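PDB 1OUW: jacalin-related lectin Calsepa from Calystegia sepium, which binds mannose, glucose and their methylated derivatives, recognising N-linked high-mannose-type glycans as a homodimeric lectin. Local coordinates for residues V24-N28 and I76-L82. Residues are numbered along the deposited sequence; the frame is centred on the assembly and turned at random.
Sequences VNKIN and IGTDEYL
Lys26 projects from a backbone extended over Asn25 to Ile27, between a helical Val24 and Asn28 at psi near 0°, and ends among main-chain carbonyls of the loop 76-82. Its side chain is t at chi1 and chi2, p at chi3 (79°) and t at chi4. Lys26 NZ thereby donates hydrogen bonds to Gly77 O and Glu80 O, each at 2.8 Å. These two oxygens belong to the first and last residues of a type I turn, Gly77 to Glu80, closed by Glu80 N to Gly77 O (2.9 Å). Glu80, extended (t, t; chi3 14°), sets OE1 3.1 Å from Gly77 N, from which it accepts a hydrogen bond, while OE2 is held by Thr105 and His110. Water 1 links NZ to Ile76 O, and water 2 links it to Thr78 O. In the beta-prism fold of jacalin-related lectins, both segments are connections between sheets: 24-28 leads into strand 29-35, whereas residues 76-82 carry the chain from strand 68-75 to strand 82-92. Asn28 O accepts from Ile76 N at 2.9 Å, with their CA atoms 4.8 Å apart, where strands 29-35 and 68-75 adjoin antiparallel. Beneath the lysine, Ile76 (m, t) places CG2 4.0 Å from Lys26 CE and CD1 3.5 Å from Ile27 O. Ile27 (m, t) brings CG2 to 4.2 Å from Leu82 CD1, and both side chains continue onto Phe134; water 3 bridges Ile27 O and Leu82 N.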
loop_
_atom_site.group_PDB
_atom_site.type_symbol
_atom_site.label_atom_id
_atom_site.label_comp_id
_atom_site.label_asym_id
_atom_site.label_seq_id
_atom_site.Cartn_x
_atom_site.Cartn_y
_atom_site.Cartn_z
ATOM N N VAL B 24 4.315 4.799 5.412
ATOM C CA VAL B 24 4.727 5.137 6.766
ATOM C C VAL B 24 4.630 6.640 7.002
ATOM O O VAL B 24 4.171 7.056 8.069
ATOM C CB VAL B 24 6.153 4.651 7.046
ATOM C CG1 VAL B 24 6.636 5.155 8.394
ATOM C CG2 VAL B 24 6.221 3.133 6.926
ATOM N N ASN B 25 5.004 7.429 6.006
ATOM C CA ASN B 25 4.905 8.886 6.110
ATOM C C ASN B 25 3.680 9.382 5.369
ATOM O O ASN B 25 2.908 8.600 4.819
ATOM C CB ASN B 25 6.195 9.525 5.614
ATOM C CG ASN B 25 7.409 9.041 6.392
ATOM O OD1 ASN B 25 7.544 9.330 7.565
ATOM N ND2 ASN B 25 8.270 8.277 5.735
ATOM N N LYS B 26 3.435 10.676 5.471
ATOM C CA LYS B 26 2.198 11.262 4.991
ATOM C C LYS B 26 2.050 11.225 3.466
ATOM O O LYS B 26 2.983 11.555 2.708
ATOM C CB LYS B 26 2.135 12.709 5.464
ATOM C CG LYS B 26 0.761 13.332 5.341
ATOM C CD LYS B 26 0.769 14.817 5.724
ATOM C CE LYS B 26 1.297 15.648 4.610
ATOM N NZ LYS B 26 1.480 17.105 4.995
ATOM N N ILE B 27 0.866 10.904 3.002
ATOM C CA ILE B 27 0.487 11.089 1.600
ATOM C C ILE B 27 0.403 12.592 1.355
ATOM O O ILE B 27 -0.399 13.310 1.958
ATOM C CB ILE B 27 -0.850 10.390 1.293
ATOM C CG1 ILE B 27 -0.653 8.870 1.347
ATOM C CG2 ILE B 27 -1.371 10.809 -0.086
ATOM C CD1 ILE B 27 -1.926 8.003 1.403
ATOM N N ASN B 28 1.254 13.074 0.460
ATOM C CA ASN B 28 1.317 14.510 0.175
ATOM C C ASN B 28 0.919 14.874 -1.263
ATOM O O ASN B 28 0.842 16.041 -1.603
ATOM C CB ASN B 28 2.660 15.141 0.627
ATOM C CG ASN B 28 3.886 14.499 0.023
ATOM O OD1 ASN B 28 3.836 13.487 -0.654
ATOM N ND2 ASN B 28 5.034 15.116 0.297
ATOM N N ILE B 76 -0.813 18.388 -1.024
ATOM C CA ILE B 76 -1.124 18.582 0.383
ATOM C C ILE B 76 0.042 19.329 1.038
ATOM O O ILE B 76 1.187 18.914 0.924
ATOM C CB ILE B 76 -1.435 17.204 1.003
ATOM C CG1 ILE B 76 -2.690 16.603 0.321
ATOM C CG2 ILE B 76 -1.699 17.317 2.500
ATOM C CD1 ILE B 76 -3.068 15.208 0.736
ATOM N N GLY B 77 -0.268 20.449 1.677
ATOM C CA GLY B 77 0.732 21.289 2.320
ATOM C C GLY B 77 1.353 20.681 3.574
ATOM O O GLY B 77 0.841 19.732 4.144
ATOM N N THR B 78 2.448 21.263 4.052
ATOM C CA THR B 78 3.181 20.698 5.190
ATOM C C THR B 78 2.341 20.541 6.458
ATOM O O THR B 78 2.478 19.550 7.181
ATOM C CB THR B 78 4.410 21.545 5.524
ATOM O OG1 THR B 78 5.280 21.589 4.386
ATOM C CG2 THR B 78 5.230 20.860 6.611
ATOM N N ASP B 79 1.499 21.529 6.730
ATOM C CA ASP B 79 0.641 21.495 7.907
ATOM C C ASP B 79 -0.772 20.974 7.582
ATOM O O ASP B 79 -1.682 21.092 8.403
ATOM C CB ASP B 79 0.564 22.880 8.557
ATOM C CG ASP B 79 1.887 23.330 9.166
ATOM O OD1 ASP B 79 2.793 22.487 9.398
ATOM O OD2 ASP B 79 2.098 24.512 9.432
ATOM N N GLU B 80 -0.937 20.365 6.410
ATOM C CA GLU B 80 -2.221 19.843 5.952
ATOM C C GLU B 80 -2.198 18.301 5.976
ATOM O O GLU B 80 -1.160 17.692 5.695
ATOM C CB GLU B 80 -2.478 20.321 4.516
ATOM C CG GLU B 80 -3.896 20.098 4.045
ATOM C CD GLU B 80 -4.204 20.692 2.698
ATOM O OE1 GLU B 80 -3.269 21.080 1.964
ATOM O OE2 GLU B 80 -5.403 20.762 2.364
ATOM N N TYR B 81 -3.319 17.666 6.333
ATOM C CA TYR B 81 -3.400 16.214 6.279
ATOM C C TYR B 81 -4.830 15.794 5.985
ATOM O O TYR B 81 -5.771 16.474 6.351
ATOM C CB TYR B 81 -2.881 15.599 7.590
ATOM C CG TYR B 81 -3.618 16.030 8.844
ATOM C CD1 TYR B 81 -3.214 17.135 9.587
ATOM C CD2 TYR B 81 -4.704 15.320 9.288
ATOM C CE1 TYR B 81 -3.907 17.500 10.747
ATOM C CE2 TYR B 81 -5.384 15.666 10.442
ATOM C CZ TYR B 81 -4.995 16.755 11.148
ATOM O OH TYR B 81 -5.706 17.077 12.293
ATOM N N LEU B 82 -4.955 14.654 5.329
ATOM C CA LEU B 82 -6.257 14.065 5.009
ATOM C C LEU B 82 -7.076 13.692 6.235
ATOM O O LEU B 82 -6.558 13.100 7.186
ATOM C CB LEU B 82 -6.037 12.837 4.137
ATOM C CG LEU B 82 -5.487 13.123 2.755
ATOM C CD1 LEU B 82 -4.779 11.890 2.185
ATOM C CD2 LEU B 82 -6.614 13.574 1.820
HETATM O O HOH W 1 2.955 17.909 2.737
HETATM O O HOH W 2 3.856 16.886 6.306
HETATM O O HOH W 3 -2.377 13.704 4.181
HETATM O O HOH W 4 2.849 18.608 -1.054
#